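Local coordinates for protein tyrocidine synthase 2 (Brevibacillus parabrevis, PDB 6TA8) that belongs to the modular nonribosomal peptide synthetases, the part modelled here being a two-lobed domain of the condensation family, at residues F49-H54 with S412-R417; H53-A58 with I162-V167. All blocks are in the same frame, centred on the assembly; numbering follows the deposited sequence.

Interaction 1: F49-H54 with S412-R417; sequences FTDRHH and SPESER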
# COMPACT_ATOMS: atom_id res chain seq x y z
N PHE A 49 -9.08 14.38 -5.23
CA PHE A 49 -7.70 14.83 -5.30
C PHE A 49 -7.49 15.76 -6.49
O PHE A 49 -8.15 15.65 -7.52
CB PHE A 49 -6.75 13.64 -5.42
CG PHE A 49 -6.68 12.78 -4.18
CD1 PHE A 49 -6.17 13.29 -3.00
CD2 PHE A 49 -7.12 11.47 -4.22
CE1 PHE A 49 -6.11 12.50 -1.87
CE2 PHE A 49 -7.06 10.68 -3.09
CZ PHE A 49 -6.55 11.19 -1.91
N THR A 50 -6.56 16.70 -6.33
CA THR A 50 -6.11 17.52 -7.44
C THR A 50 -5.10 16.74 -8.26
O THR A 50 -4.16 16.15 -7.70
CB THR A 50 -5.50 18.83 -6.94
OG1 THR A 50 -6.45 19.51 -6.10
CG2 THR A 50 -5.14 19.74 -8.11
N ASP A 51 -5.29 16.72 -9.58
CA ASP A 51 -4.48 15.90 -10.48
C ASP A 51 -4.51 14.44 -10.03
O ASP A 51 -3.48 13.80 -9.82
CB ASP A 51 -3.05 16.42 -10.57
CG ASP A 51 -2.97 17.91 -10.81
OD1 ASP A 51 -3.78 18.43 -11.62
OD2 ASP A 51 -2.12 18.57 -10.19
N ARG A 52 -5.73 13.90 -9.89
CA ARG A 52 -5.91 12.53 -9.43
C ARG A 52 -5.28 11.51 -10.37
O ARG A 52 -5.18 10.33 -10.00
CB ARG A 52 -7.39 12.23 -9.25
CG ARG A 52 -8.19 12.25 -10.54
CD ARG A 52 -9.68 12.26 -10.27
NE ARG A 52 -10.44 11.92 -11.47
CZ ARG A 52 -11.76 12.08 -11.60
NH1 ARG A 52 -12.47 12.57 -10.59
NH2 ARG A 52 -12.36 11.75 -12.73
N HIS A 53 -4.87 11.92 -11.58
CA HIS A 53 -4.14 11.03 -12.46
C HIS A 53 -2.70 10.84 -12.02
O HIS A 53 -2.03 9.92 -12.50
CB HIS A 53 -4.17 11.56 -13.89
CG HIS A 53 -3.46 12.87 -14.06
ND1 HIS A 53 -4.07 14.08 -13.83
CD2 HIS A 53 -2.19 13.15 -14.42
CE1 HIS A 53 -3.20 15.05 -14.05
NE2 HIS A 53 -2.05 14.52 -14.41
N HIS A 54 -2.20 11.69 -11.12
CA HIS A 54 -0.85 11.59 -10.57
C HIS A 54 -0.98 11.12 -9.12
O HIS A 54 -1.06 11.93 -8.19
CB HIS A 54 -0.11 12.92 -10.67
CG HIS A 54 1.36 12.82 -10.43
ND1 HIS A 54 2.21 13.89 -10.56
CD2 HIS A 54 2.13 11.76 -10.07
CE1 HIS A 54 3.45 13.50 -10.28
NE2 HIS A 54 3.42 12.22 -9.99
N SER A 412 0.84 14.08 -6.98
CA SER A 412 0.96 15.42 -7.54
C SER A 412 1.40 16.40 -6.46
O SER A 412 1.00 16.26 -5.30
CB SER A 412 -0.37 15.87 -8.15
OG SER A 412 -0.25 17.13 -8.77
N PRO A 413 2.23 17.39 -6.80
CA PRO A 413 2.61 18.40 -5.80
C PRO A 413 1.42 19.15 -5.23
O PRO A 413 1.49 19.62 -4.09
CB PRO A 413 3.55 19.33 -6.58
CG PRO A 413 4.06 18.49 -7.70
CD PRO A 413 2.93 17.58 -8.08
N GLU A 414 0.33 19.26 -5.98
CA GLU A 414 -0.88 19.91 -5.51
C GLU A 414 -1.84 18.95 -4.82
O GLU A 414 -2.87 19.40 -4.30
CB GLU A 414 -1.61 20.59 -6.67
CG GLU A 414 -0.69 21.28 -7.67
CD GLU A 414 -0.11 22.57 -7.13
OE1 GLU A 414 -0.86 23.34 -6.49
OE2 GLU A 414 1.10 22.82 -7.34
N SER A 415 -1.54 17.65 -4.80
CA SER A 415 -2.43 16.68 -4.19
C SER A 415 -2.54 16.90 -2.69
O SER A 415 -1.55 17.20 -2.02
CB SER A 415 -1.95 15.26 -4.48
OG SER A 415 -2.85 14.29 -3.97
N GLU A 416 -3.75 16.73 -2.16
CA GLU A 416 -4.01 17.01 -0.75
C GLU A 416 -3.66 15.81 0.11
O GLU A 416 -3.90 14.66 -0.26
CB GLU A 416 -5.48 17.38 -0.55
CG GLU A 416 -5.92 18.63 -1.30
CD GLU A 416 -6.28 18.35 -2.75
OE1 GLU A 416 -6.18 17.19 -3.18
OE2 GLU A 416 -6.65 19.31 -3.46
N ARG A 417 -3.07 16.08 1.27
CA ARG A 417 -2.77 15.04 2.24
C ARG A 417 -4.04 14.62 2.97
O ARG A 417 -4.88 15.46 3.31
CB ARG A 417 -1.72 15.52 3.24
CG ARG A 417 -0.32 15.65 2.67
CD ARG A 417 0.66 16.18 3.71
NE ARG A 417 0.55 15.46 4.97
CZ ARG A 417 1.20 14.34 5.25
NH1 ARG A 417 2.01 13.80 4.35
NH2 ARG A 417 1.05 13.76 6.43
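Thr50 meets both Glu414 and Glu416. Its CB lies 3.8 Å from Glu414 O, and from there the two branches part: the methyl CG2 packs against Glu414 CB, while OG1, anti to the carbonyl carbon and beside Thr50 N (chi1 -55°), donates to Glu416 OE2 at 2.7 Å. Thr50 N donates to the other oxygen, Glu416 OE1, at 3.2 Å. Both bonds arrive on the syn sides of the carboxylate, OG1 standing 20° out of its plane. This two-pronged grip fixes the rotation of the Glu416 tip, which a bend at chi2 (83°) folds back toward Thr50. A third bond lies further along, where Ser412 OG donates to the anti lone pair of Asp51 OD2 at 2.8 Å. Beyond it the His54 ring sets one face over Ser412 N, 3.7 Å below the plane and toward the rim, and its NE2 is bonded to Gln409 O. At the other end Phe49 points its edge at the Glu416 carbonyl, with CE1 3.5 Å from Glu416 O, while Ser415 OG is buried without a polar partner. Type I turns at Asp51-His54 and Ser412-Ser415 shape the two loops. Residues 412-417 belong to the return leg of the latch-like crossover of condensation domains, running from strand 401-402 in one lobe's sheet to strand 421-428 in the other's.

Interaction 2: H53-A58 with I162-V167; sequences HHWNQA and IHHLVV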
# COMPACT_ATOMS: atom_id res chain seq x y z
N HIS A 53 -4.87 11.92 -11.58
CA HIS A 53 -4.14 11.03 -12.46
C HIS A 53 -2.70 10.84 -12.02
O HIS A 53 -2.03 9.92 -12.50
CB HIS A 53 -4.17 11.56 -13.89
CG HIS A 53 -3.46 12.87 -14.06
ND1 HIS A 53 -4.07 14.08 -13.83
CD2 HIS A 53 -2.19 13.15 -14.42
CE1 HIS A 53 -3.20 15.05 -14.05
NE2 HIS A 53 -2.05 14.52 -14.41
N HIS A 54 -2.20 11.69 -11.12
CA HIS A 54 -0.85 11.59 -10.57
C HIS A 54 -0.98 11.12 -9.12
O HIS A 54 -1.06 11.93 -8.19
CB HIS A 54 -0.11 12.92 -10.67
CG HIS A 54 1.36 12.82 -10.43
ND1 HIS A 54 2.21 13.89 -10.56
CD2 HIS A 54 2.13 11.76 -10.07
CE1 HIS A 54 3.45 13.50 -10.28
NE2 HIS A 54 3.42 12.22 -9.99
N TRP A 55 -1.00 9.80 -8.95
CA TRP A 55 -1.21 9.17 -7.65
C TRP A 55 -0.87 7.70 -7.76
O TRP A 55 -1.75 6.84 -7.69
CB TRP A 55 -2.66 9.36 -7.19
CG TRP A 55 -2.83 9.47 -5.70
CD1 TRP A 55 -2.65 10.58 -4.93
CD2 TRP A 55 -3.25 8.42 -4.81
NE1 TRP A 55 -2.91 10.29 -3.62
CE2 TRP A 55 -3.28 8.97 -3.51
CE3 TRP A 55 -3.58 7.08 -4.98
CZ2 TRP A 55 -3.64 8.23 -2.39
CZ3 TRP A 55 -3.94 6.34 -3.87
CH2 TRP A 55 -3.97 6.91 -2.59
N ASN A 56 0.41 7.39 -7.96
CA ASN A 56 0.85 6.09 -8.44
C ASN A 56 1.72 5.38 -7.40
O ASN A 56 1.99 5.90 -6.31
CB ASN A 56 1.63 6.23 -9.75
CG ASN A 56 1.09 7.33 -10.64
OD1 ASN A 56 -0.12 7.57 -10.70
ND2 ASN A 56 1.99 8.01 -11.34
N GLN A 57 2.12 4.17 -7.76
CA GLN A 57 3.18 3.42 -7.09
C GLN A 57 4.16 2.98 -8.17
O GLN A 57 3.76 2.62 -9.28
CB GLN A 57 2.64 2.21 -6.33
CG GLN A 57 1.99 2.54 -5.00
CD GLN A 57 1.52 1.31 -4.25
OE1 GLN A 57 1.34 0.24 -4.84
NE2 GLN A 57 1.31 1.45 -2.95
N ALA A 58 5.46 3.01 -7.85
CA ALA A 58 6.47 2.73 -8.86
C ALA A 58 7.67 2.06 -8.21
O ALA A 58 7.95 2.24 -7.02
CB ALA A 58 6.90 4.01 -9.59
N ILE A 162 2.83 2.65 -12.15
CA ILE A 162 1.45 2.25 -12.37
C ILE A 162 0.56 3.04 -11.42
O ILE A 162 0.89 3.20 -10.24
CB ILE A 162 1.24 0.74 -12.16
CG1 ILE A 162 2.27 -0.06 -12.96
CG2 ILE A 162 -0.16 0.33 -12.56
CD1 ILE A 162 2.17 -1.55 -12.76
N HIS A 163 -0.56 3.54 -11.94
CA HIS A 163 -1.52 4.24 -11.11
C HIS A 163 -2.02 3.34 -9.99
O HIS A 163 -2.28 2.15 -10.20
CB HIS A 163 -2.70 4.74 -11.95
CG HIS A 163 -3.48 5.84 -11.31
ND1 HIS A 163 -4.51 5.61 -10.42
CD2 HIS A 163 -3.39 7.19 -11.43
CE1 HIS A 163 -5.01 6.76 -10.02
NE2 HIS A 163 -4.35 7.73 -10.62
N HIS A 164 -2.17 3.91 -8.79
CA HIS A 164 -2.51 3.14 -7.60
C HIS A 164 -3.89 2.51 -7.67
O HIS A 164 -4.22 1.69 -6.80
CB HIS A 164 -2.41 4.03 -6.36
CG HIS A 164 -2.14 3.28 -5.10
ND1 HIS A 164 -2.31 1.91 -4.99
CD2 HIS A 164 -1.71 3.70 -3.88
CE1 HIS A 164 -2.00 1.53 -3.76
NE2 HIS A 164 -1.63 2.59 -3.07
N LEU A 165 -4.71 2.86 -8.66
CA LEU A 165 -6.07 2.35 -8.73
C LEU A 165 -6.16 0.89 -9.14
O LEU A 165 -7.25 0.32 -9.08
CB LEU A 165 -6.90 3.20 -9.69
CG LEU A 165 -7.63 4.41 -9.10
CD1 LEU A 165 -8.27 5.23 -10.20
CD2 LEU A 165 -8.67 3.95 -8.09
N VAL A 166 -5.05 0.27 -9.55
CA VAL A 166 -5.09 -1.09 -10.09
C VAL A 166 -3.97 -1.95 -9.53
O VAL A 166 -3.74 -3.07 -10.00
CB VAL A 166 -5.03 -1.07 -11.63
CG1 VAL A 166 -6.33 -0.53 -12.22
CG2 VAL A 166 -3.85 -0.24 -12.11
N VAL A 167 -3.25 -1.44 -8.53
CA VAL A 167 -2.12 -2.16 -7.94
C VAL A 167 -2.06 -1.87 -6.45
O VAL A 167 -2.53 -0.84 -5.97
CB VAL A 167 -0.77 -1.77 -8.59
CG1 VAL A 167 -0.60 -2.46 -9.94
CG2 VAL A 167 -0.65 -0.26 -8.73
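His164 turns its CG anti to the backbone N (chi1 -155°), and Gln57 runs extended beyond CG (chi2 -178°), so the glutamine lies across one face of the imidazole. Its CG stands 4.0 Å from the centroid of the His164 ring as a CH-pi contact, and the amide beyond stacks on the ring with planes 28° apart. The amide nitrogen and His164 NE2 are close but poorly aligned for a bond; the ring is held instead by ND1, which donates to Val167 O at 2.9 Å, close to the imidazole plane. Trp55 slides alongside, near parallel but barely overlapping, with CZ3 3.5 Å from His164 CD2, and Trp322 also stacks on this ring. His163 faces elsewhere: Trp55 O sits 3.9 Å above the centre of its ring, and His53 O approaches CD2 at the edge. Its ND1 receives Leu165 N, and its NE2 bonds to Arg52 O, so both ring nitrogens have backbone partners. Asn56 OD1 takes Trp55 N from above its carbonyl plane, while ND2 reaches Gln134 O. Beneath the side chains, Gln57 N to Ile162 O (2.9 Å) and Ile162 N to Gln57 O (3.0 Å) form an antiparallel hydrogen-bonded pair, extended by His164 N to Trp55 O (3.2 Å). The consecutive histidines, where strand 155-163 gives out, open the His-His-x-x-x-Asp-Gly signature of condensation-family domains.

Interactions 1 and 2 grow from one continuous piece of chain, sharing His53 and His54, and their centres lie about 12 Å apart. The loop that meets 412-417 runs directly into strand 56-63, which pairs with the strand ending in the signature histidines. A probable hydrogen bond of 2.8 Å from His163 NE2 to Arg52 O joins them, tying the first signature histidine to the turn of interaction 1. Aromatic packing makes a second tie: Trp55 stacks on Phe49, with Phe49 CZ 4.1 Å from Trp55 NE1, and Ser415 OG lies 3.8 Å from Trp55 CD1. Trp55 therefore stands between the crossover and the signature motif, touching Ser415 on the one and His164 on the other.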